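Local coordinates for uncharacterized protein (Bacteroides uniformis, PDB 4IYK), which is of unknown function but is putatively a carbohydrate-binding protein built of two beta domains, at residues K137-F142 with D176-S181; F199-L204 with N216-V221. All coordinates share one frame; numbering follows the deposited sequence.

Contact 1 (K137-F142 with D176-S181)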
ATOM      1  N   LYS A 137       4.129   6.238  12.946  1.00 37.01           N
ATOM      2  CA  LYS A 137       3.739   7.650  12.871  1.00 36.16           C
ATOM      3  C   LYS A 137       2.205   7.794  12.847  1.00 39.19           C
ATOM      4  O   LYS A 137       1.662   8.619  13.581  1.00 39.79           O
ATOM      5  CB  LYS A 137       4.371   8.298  11.626  1.00 38.19           C
ATOM      6  CG  LYS A 137       4.365   9.820  11.624  1.00 55.23           C
ATOM      7  CD  LYS A 137       4.959  10.357  10.327  1.00 78.92           C
ATOM      8  CE  LYS A 137       4.827  11.859  10.189  1.00100.08           C
ATOM      9  NZ  LYS A 137       5.198  12.331   8.828  1.00113.13           N
ATOM     10  N   GLU A 138       1.511   7.009  12.007  1.00 33.34           N
ATOM     11  CA  GLU A 138       0.048   7.074  11.877  1.00 32.69           C
ATOM     12  C   GLU A 138      -0.619   5.720  11.619  1.00 34.85           C
ATOM     13  O   GLU A 138      -0.025   4.840  10.993  1.00 33.08           O
ATOM     14  CB  GLU A 138      -0.359   8.001  10.708  1.00 33.52           C
ATOM     15  CG  GLU A 138       0.024   9.475  10.823  1.00 45.71           C
ATOM     16  CD  GLU A 138      -0.299  10.338   9.617  1.00 59.00           C
ATOM     17  OE1 GLU A 138      -1.207   9.968   8.840  1.00 46.07           O
ATOM     18  OE2 GLU A 138       0.360  11.388   9.445  1.00 56.07           O
ATOM     19  N   ILE A 139      -1.905   5.605  12.025  1.00 31.04           N
ATOM     20  CA  ILE A 139      -2.786   4.469  11.705  1.00 28.71           C
ATOM     21  C   ILE A 139      -4.120   5.071  11.230  1.00 31.87           C
ATOM     22  O   ILE A 139      -4.562   6.121  11.737  1.00 30.19           O
ATOM     23  CB  ILE A 139      -2.961   3.365  12.797  1.00 31.22           C
ATOM     24  CG1 ILE A 139      -3.492   3.938  14.133  1.00 31.49           C
ATOM     25  CG2 ILE A 139      -1.665   2.545  12.969  1.00 31.98           C
ATOM     26  CD1 ILE A 139      -4.123   2.907  15.110  1.00 31.02           C
ATOM     27  N   GLN A 140      -4.725   4.442  10.210  1.00 27.02           N
ATOM     28  CA  GLN A 140      -5.957   4.951   9.653  1.00 25.49           C
ATOM     29  C   GLN A 140      -6.757   3.869   8.975  1.00 27.86           C
ATOM     30  O   GLN A 140      -6.198   2.970   8.323  1.00 25.33           O
ATOM     31  CB  GLN A 140      -5.664   6.092   8.652  1.00 25.78           C
ATOM     32  CG  GLN A 140      -6.924   6.820   8.165  1.00 27.29           C
ATOM     33  CD  GLN A 140      -6.617   8.191   7.630  1.00 29.26           C
ATOM     34  OE1 GLN A 140      -5.476   8.618   7.546  1.00 29.11           O
ATOM     35  NE2 GLN A 140      -7.619   8.876   7.180  1.00 25.73           N
ATOM     36  N   LEU A 141      -8.092   3.978   9.131  1.00 25.23           N
ATOM     37  CA  LEU A 141      -9.061   3.135   8.464  1.00 24.49           C
ATOM     38  C   LEU A 141      -9.614   3.946   7.302  1.00 27.92           C
ATOM     39  O   LEU A 141     -10.461   4.823   7.497  1.00 26.55           O
ATOM     40  CB  LEU A 141     -10.174   2.629   9.425  1.00 24.40           C
ATOM     41  CG  LEU A 141     -11.247   1.704   8.810  1.00 26.66           C
ATOM     42  CD1 LEU A 141     -10.618   0.441   8.172  1.00 24.99           C
ATOM     43  CD2 LEU A 141     -12.298   1.302   9.866  1.00 27.02           C
ATOM     44  N   PHE A 142      -9.069   3.708   6.093  1.00 24.56           N
ATOM     45  CA  PHE A 142      -9.519   4.434   4.908  1.00 23.37           C
ATOM     46  C   PHE A 142     -10.807   3.851   4.389  1.00 25.78           C
ATOM     47  O   PHE A 142     -11.004   2.641   4.453  1.00 25.25           O
ATOM     48  CB  PHE A 142      -8.445   4.445   3.807  1.00 24.70           C
ATOM     49  CG  PHE A 142      -7.168   5.124   4.240  1.00 25.74           C
ATOM     50  CD1 PHE A 142      -7.067   6.519   4.249  1.00 26.17           C
ATOM     51  CD2 PHE A 142      -6.081   4.375   4.698  1.00 25.43           C
ATOM     52  CE1 PHE A 142      -5.874   7.146   4.639  1.00 27.67           C
ATOM     53  CE2 PHE A 142      -4.889   5.005   5.095  1.00 27.63           C
ATOM     54  CZ  PHE A 142      -4.803   6.387   5.083  1.00 26.62           C
ATOM     55  N   ASP A 176       0.702  -5.691  20.650  1.00 49.99           N
ATOM     56  CA  ASP A 176      -0.272  -4.599  20.777  1.00 47.49           C
ATOM     57  C   ASP A 176      -1.440  -4.713  19.790  1.00 48.49           C
ATOM     58  O   ASP A 176      -1.242  -4.983  18.600  1.00 47.13           O
ATOM     59  CB  ASP A 176       0.408  -3.228  20.607  1.00 47.87           C
ATOM     60  CG  ASP A 176       1.409  -2.876  21.701  1.00 59.84           C
ATOM     61  OD1 ASP A 176       1.478  -3.618  22.710  1.00 63.05           O
ATOM     62  OD2 ASP A 176       2.122  -1.864  21.546  1.00 63.51           O
ATOM     63  N   ILE A 177      -2.659  -4.513  20.305  1.00 44.28           N
ATOM     64  CA  ILE A 177      -3.871  -4.545  19.492  1.00 42.38           C
ATOM     65  C   ILE A 177      -4.356  -3.117  19.290  1.00 44.00           C
ATOM     66  O   ILE A 177      -4.594  -2.384  20.259  1.00 44.93           O
ATOM     67  CB  ILE A 177      -4.997  -5.460  20.059  1.00 46.44           C
ATOM     68  CG1 ILE A 177      -4.477  -6.856  20.542  1.00 48.91           C
ATOM     69  CG2 ILE A 177      -6.180  -5.566  19.070  1.00 43.16           C
ATOM     70  CD1 ILE A 177      -4.037  -7.881  19.437  1.00 58.60           C
ATOM     71  N   TYR A 178      -4.497  -2.730  18.019  1.00 38.79           N
ATOM     72  CA  TYR A 178      -4.998  -1.413  17.643  1.00 36.88           C
ATOM     73  C   TYR A 178      -6.450  -1.524  17.215  1.00 39.06           C
ATOM     74  O   TYR A 178      -6.837  -2.530  16.630  1.00 37.17           O
ATOM     75  CB  TYR A 178      -4.141  -0.801  16.526  1.00 36.43           C
ATOM     76  CG  TYR A 178      -2.725  -0.468  16.943  1.00 39.53           C
ATOM     77  CD1 TYR A 178      -2.415   0.769  17.502  1.00 42.10           C
ATOM     78  CD2 TYR A 178      -1.684  -1.369  16.737  1.00 40.53           C
ATOM     79  CE1 TYR A 178      -1.109   1.097  17.859  1.00 43.73           C
ATOM     80  CE2 TYR A 178      -0.375  -1.057  17.098  1.00 42.69           C
ATOM     81  CZ  TYR A 178      -0.092   0.181  17.655  1.00 51.58           C
ATOM     82  OH  TYR A 178       1.190   0.510  18.014  1.00 53.09           O
ATOM     83  N   THR A 179      -7.260  -0.507  17.539  1.00 36.57           N
ATOM     84  CA  THR A 179      -8.678  -0.423  17.140  1.00 34.08           C
ATOM     85  C   THR A 179      -8.950   0.935  16.515  1.00 34.51           C
ATOM     86  O   THR A 179      -8.567   1.961  17.081  1.00 34.47           O
ATOM     87  CB  THR A 179      -9.606  -0.679  18.360  1.00 43.95           C
ATOM     88  OG1 THR A 179      -9.312  -1.974  18.904  1.00 46.34           O
ATOM     89  CG2 THR A 179     -11.092  -0.616  18.000  1.00 39.39           C
ATOM     90  N   LEU A 180      -9.612   0.944  15.341  1.00 29.10           N
ATOM     91  CA  LEU A 180     -10.079   2.147  14.639  1.00 28.13           C
ATOM     92  C   LEU A 180     -11.568   1.970  14.360  1.00 31.45           C
ATOM     93  O   LEU A 180     -12.034   0.843  14.216  1.00 31.25           O
ATOM     94  CB  LEU A 180      -9.277   2.471  13.358  1.00 26.33           C
ATOM     95  CG  LEU A 180      -7.773   2.756  13.582  1.00 29.70           C
ATOM     96  CD1 LEU A 180      -7.010   2.636  12.294  1.00 27.69           C
ATOM     97  CD2 LEU A 180      -7.529   4.129  14.267  1.00 31.14           C
ATOM     98  N   SER A 181     -12.319   3.072  14.352  1.00 28.78           N
ATOM     99  CA  SER A 181     -13.774   3.056  14.208  1.00 27.86           C
ATOM    100  C   SER A 181     -14.297   4.128  13.293  1.00 32.26           C
ATOM    101  O   SER A 181     -13.785   5.260  13.305  1.00 32.10           O
ATOM    102  CB  SER A 181     -14.432   3.283  15.574  1.00 32.92           C
ATOM    103  OG  SER A 181     -14.419   2.126  16.387  1.00 44.42           O
TER
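Ile-139 and Leu-141 meet Tyr-178 and Leu-180 between two strands that run at 43° to each other, their axes 7.1 Å apart at closest approach, with no hydrogen bond between them: the three-stranded and five-stranded sheets of the C-terminal domain pack face to face here, as in a beta sandwich, consistent with its E-set clan. Leu-180 contributes most. Its CD1 comes up against the backbone of the facing strand, 3.5 Å from Gln-140 C, while CD2 lies 3.7 Å from Ile-139 CD1. Leu-141 CB and Leu-180 CB lie 4.0 Å apart. Ile-139 has CG1 between its backbone N and carbonyl carbon (chi1 57°), 4.0 Å from Leu-180 CD2. Ile-139 CD1 also touches the Tyr-178 ring, 3.6 Å from Tyr-178 CD1, the two side chains crossing at about a right angle. An alanine in place of Leu-180 removes CD1 and CD2 and would probably open a gap beside Ile-139 CD1 and over the Gln-140 backbone. Strand 178-183 is an edge strand of the three-stranded antiparallel sheet, beside strand 120-129, whose Leu-127 and Ala-123 touch Tyr-178 and Leu-141. Strand 135-144 belongs to the five-stranded sheet, where Leu-141 also touches Phe-199 and Ile-201 of strand 196-206.

Contact 2 (F199-L204 with N216-V221); sequences FRIGAL and NYAPVV
Phe-199 to Ala-203 pair with Asn-216 to Val-221 as the two arms of an antiparallel beta hairpin, their directions 161° apart. The backbone bonds fall into two groups. Phe-199 and Val-221 form a hydrogen-bonded pair with two bonds of 2.9 Å, Phe-199 N to Val-221 O and Val-221 N to Phe-199 O; Ala-203 and Asn-216 form the other. The register shifts by one residue between Phe-199 and Gly-202, and inside this irregular part Ala-218 N still donates to Ile-201 O at 3.1 Å. A water spans the remaining gap, accepting from Ile-201 N and donating to Pro-219 O.

Apolar contact is modest: Ile-201 CB faces Ala-218 CB at 4.0 Å, and Val-220 CG2 touches the Arg-200 chain at CD.

The main side-chain interaction is a cation-pi stack. Arg-200, with CG anti to the backbone N (chi1 -161°) and an extended chain, lays its guanidinium over one face of the Tyr-217 ring, the planes 9° apart and CZ 3.8 Å from the ring centroid. Bonds from Arg-200 NH1 to Ser-32 O and from Tyr-217 OH to Asp-33 OD2 link the pair to the N-terminal domain, while their further partners, Val-149 O and Asn-151 N, belong to a loop of the same C-terminal domain. A second water lies in the guanidinium plane at its edge and accepts from Arg-200 NH2 at 2.8 Å.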
ATOM      1  N   PHE A 199     -13.072  -0.702   2.708  1.00 22.33           N
ATOM      2  CA  PHE A 199     -12.345  -0.229   3.892  1.00 22.31           C
ATOM      3  C   PHE A 199     -10.952  -0.816   3.865  1.00 26.85           C
ATOM      4  O   PHE A 199     -10.765  -1.969   3.453  1.00 26.53           O
ATOM      5  CB  PHE A 199     -13.101  -0.598   5.190  1.00 24.13           C
ATOM      6  CG  PHE A 199     -14.477   0.017   5.259  1.00 25.19           C
ATOM      7  CD1 PHE A 199     -14.666   1.282   5.818  1.00 27.62           C
ATOM      8  CD2 PHE A 199     -15.572  -0.624   4.690  1.00 26.06           C
ATOM      9  CE1 PHE A 199     -15.934   1.882   5.825  1.00 27.46           C
ATOM     10  CE2 PHE A 199     -16.841  -0.031   4.711  1.00 28.29           C
ATOM     11  CZ  PHE A 199     -17.013   1.223   5.265  1.00 26.16           C
ATOM     12  N   ARG A 200      -9.971  -0.011   4.233  1.00 23.77           N
ATOM     13  CA  ARG A 200      -8.580  -0.457   4.185  1.00 23.11           C
ATOM     14  C   ARG A 200      -7.776   0.104   5.342  1.00 25.16           C
ATOM     15  O   ARG A 200      -7.651   1.325   5.507  1.00 24.34           O
ATOM     16  CB  ARG A 200      -7.949  -0.047   2.843  1.00 22.70           C
ATOM     17  CG  ARG A 200      -6.679  -0.817   2.458  1.00 22.90           C
ATOM     18  CD  ARG A 200      -6.093  -0.181   1.206  1.00 24.15           C
ATOM     19  NE  ARG A 200      -5.069  -1.012   0.558  1.00 24.00           N
ATOM     20  CZ  ARG A 200      -4.281  -0.593  -0.431  1.00 31.16           C
ATOM     21  NH1 ARG A 200      -4.393   0.636  -0.899  1.00 21.04           N
ATOM     22  NH2 ARG A 200      -3.381  -1.407  -0.960  1.00 22.27           N
ATOM     23  N   ILE A 201      -7.227  -0.796   6.156  1.00 21.24           N
ATOM     24  CA  ILE A 201      -6.350  -0.406   7.265  1.00 21.21           C
ATOM     25  C   ILE A 201      -5.017   0.031   6.657  1.00 27.15           C
ATOM     26  O   ILE A 201      -4.454  -0.731   5.875  1.00 28.22           O
ATOM     27  CB  ILE A 201      -6.116  -1.584   8.255  1.00 23.01           C
ATOM     28  CG1 ILE A 201      -7.414  -2.029   8.933  1.00 23.23           C
ATOM     29  CG2 ILE A 201      -4.995  -1.232   9.308  1.00 24.55           C
ATOM     30  CD1 ILE A 201      -7.385  -3.499   9.435  1.00 24.28           C
ATOM     31  N   GLY A 202      -4.528   1.202   7.053  1.00 24.79           N
ATOM     32  CA  GLY A 202      -3.226   1.722   6.670  1.00 25.64           C
ATOM     33  C   GLY A 202      -2.358   2.040   7.884  1.00 29.90           C
ATOM     34  O   GLY A 202      -2.868   2.431   8.939  1.00 28.86           O
ATOM     35  N   ALA A 203      -1.043   1.902   7.741  1.00 27.43           N
ATOM     36  CA  ALA A 203      -0.082   2.238   8.795  1.00 29.38           C
ATOM     37  C   ALA A 203       1.098   2.927   8.171  1.00 31.12           C
ATOM     38  O   ALA A 203       1.702   2.391   7.244  1.00 29.23           O
ATOM     39  CB  ALA A 203       0.365   0.996   9.561  1.00 31.06           C
ATOM     40  N   LEU A 204       1.378   4.149   8.643  1.00 29.60           N
ATOM     41  CA  LEU A 204       2.460   4.999   8.161  1.00 29.86           C
ATOM     42  C   LEU A 204       3.652   4.935   9.127  1.00 34.87           C
ATOM     43  O   LEU A 204       3.556   5.331  10.293  1.00 36.01           O
ATOM     44  CB  LEU A 204       1.979   6.461   7.953  1.00 28.91           C
ATOM     45  CG  LEU A 204       3.019   7.439   7.334  1.00 33.19           C
ATOM     46  CD1 LEU A 204       3.384   7.040   5.901  1.00 31.40           C
ATOM     47  CD2 LEU A 204       2.507   8.910   7.387  1.00 34.11           C
ATOM     48  N   ASN A 216       1.756   1.599   4.529  1.00 31.28           N
ATOM     49  CA  ASN A 216       1.622   0.168   4.357  1.00 28.80           C
ATOM     50  C   ASN A 216       0.141  -0.152   4.601  1.00 30.41           C
ATOM     51  O   ASN A 216      -0.523   0.582   5.312  1.00 28.24           O
ATOM     52  CB  ASN A 216       2.542  -0.579   5.287  1.00 28.84           C
ATOM     53  CG  ASN A 216       3.986  -0.484   4.868  1.00 33.29           C
ATOM     54  OD1 ASN A 216       4.786   0.143   5.532  1.00 29.12           O
ATOM     55  ND2 ASN A 216       4.349  -1.109   3.753  1.00 25.18           N
ATOM     56  N   TYR A 217      -0.367  -1.230   4.006  1.00 27.05           N
ATOM     57  CA  TYR A 217      -1.772  -1.592   4.061  1.00 25.14           C
ATOM     58  C   TYR A 217      -2.032  -3.058   4.299  1.00 27.76           C
ATOM     59  O   TYR A 217      -1.237  -3.917   3.931  1.00 26.96           O
ATOM     60  CB  TYR A 217      -2.424  -1.240   2.694  1.00 23.48           C
ATOM     61  CG  TYR A 217      -2.440   0.235   2.367  1.00 23.17           C
ATOM     62  CD1 TYR A 217      -3.334   1.093   2.987  1.00 22.88           C
ATOM     63  CD2 TYR A 217      -1.522   0.781   1.467  1.00 24.43           C
ATOM     64  CE1 TYR A 217      -3.364   2.454   2.684  1.00 21.71           C
ATOM     65  CE2 TYR A 217      -1.531   2.140   1.163  1.00 25.15           C
ATOM     66  CZ  TYR A 217      -2.463   2.972   1.770  1.00 27.02           C
ATOM     67  OH  TYR A 217      -2.536   4.302   1.461  1.00 26.72           O
ATOM     68  N   ALA A 218      -3.214  -3.326   4.836  1.00 24.69           N
ATOM     69  CA  ALA A 218      -3.828  -4.637   4.933  1.00 24.73           C
ATOM     70  C   ALA A 218      -4.720  -4.783   3.681  1.00 27.38           C
ATOM     71  O   ALA A 218      -5.004  -3.761   3.061  1.00 24.07           O
ATOM     72  CB  ALA A 218      -4.666  -4.734   6.197  1.00 25.76           C
ATOM     73  N   PRO A 219      -5.142  -5.991   3.248  1.00 27.86           N
ATOM     74  CA  PRO A 219      -6.012  -6.072   2.051  1.00 28.91           C
ATOM     75  C   PRO A 219      -7.378  -5.380   2.275  1.00 32.38           C
ATOM     76  O   PRO A 219      -7.870  -5.311   3.411  1.00 31.56           O
ATOM     77  CB  PRO A 219      -6.174  -7.592   1.823  1.00 30.90           C
ATOM     78  CG  PRO A 219      -5.030  -8.225   2.591  1.00 35.69           C
ATOM     79  CD  PRO A 219      -4.869  -7.334   3.798  1.00 31.30           C
ATOM     80  N   VAL A 220      -7.953  -4.836   1.198  1.00 28.51           N
ATOM     81  CA  VAL A 220      -9.262  -4.147   1.181  1.00 27.33           C
ATOM     82  C   VAL A 220     -10.391  -5.109   1.641  1.00 29.49           C
ATOM     83  O   VAL A 220     -10.386  -6.290   1.285  1.00 26.98           O
ATOM     84  CB  VAL A 220      -9.543  -3.579  -0.231  1.00 30.87           C
ATOM     85  CG1 VAL A 220     -10.988  -3.116  -0.369  1.00 31.71           C
ATOM     86  CG2 VAL A 220      -8.593  -2.446  -0.563  1.00 29.96           C
ATOM     87  N   VAL A 221     -11.339  -4.596   2.466  1.00 25.71           N
ATOM     88  CA  VAL A 221     -12.517  -5.331   2.951  1.00 25.10           C
ATOM     89  C   VAL A 221     -13.770  -4.586   2.435  1.00 29.31           C
ATOM     90  O   VAL A 221     -13.956  -3.418   2.760  1.00 28.37           O
ATOM     91  CB  VAL A 221     -12.529  -5.487   4.490  1.00 29.76           C
ATOM     92  CG1 VAL A 221     -13.783  -6.233   4.976  1.00 29.57           C
ATOM     93  CG2 VAL A 221     -11.256  -6.179   4.987  1.00 30.56           C
TER
HETATM   94  O   HOH W   1      -3.320  -4.027   0.061  1.00 26.38           O
HETATM   95  O   HOH W   2      -7.999  -3.510   5.546  1.00 27.83           O

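In the fold
Of the four segments, 137-142 on strand 135-144 comes first, after the N-terminal domain and strands 107-117 and 120-129, and contact 1 closes the 33-residue excursion that leads to 176-181. Contact 2 opens only afterwards, closing the short connection of the hairpin 196-206/216-224, so the two are in series and neither encloses the other. Their centres are 9 Å apart, and they meet in one sheet through segment 137-142, since strands 135-144 and 196-206 are neighbours in it: Gln-140 O lies 2.7 Å from Gly-202 N, a probable hydrogen bond. Contact 1 joins this sheet to the three-stranded one, while contact 2 adds the last strand beyond 196-206. Phe-142 CE2 packs against Tyr-217 CE1, linking the two further.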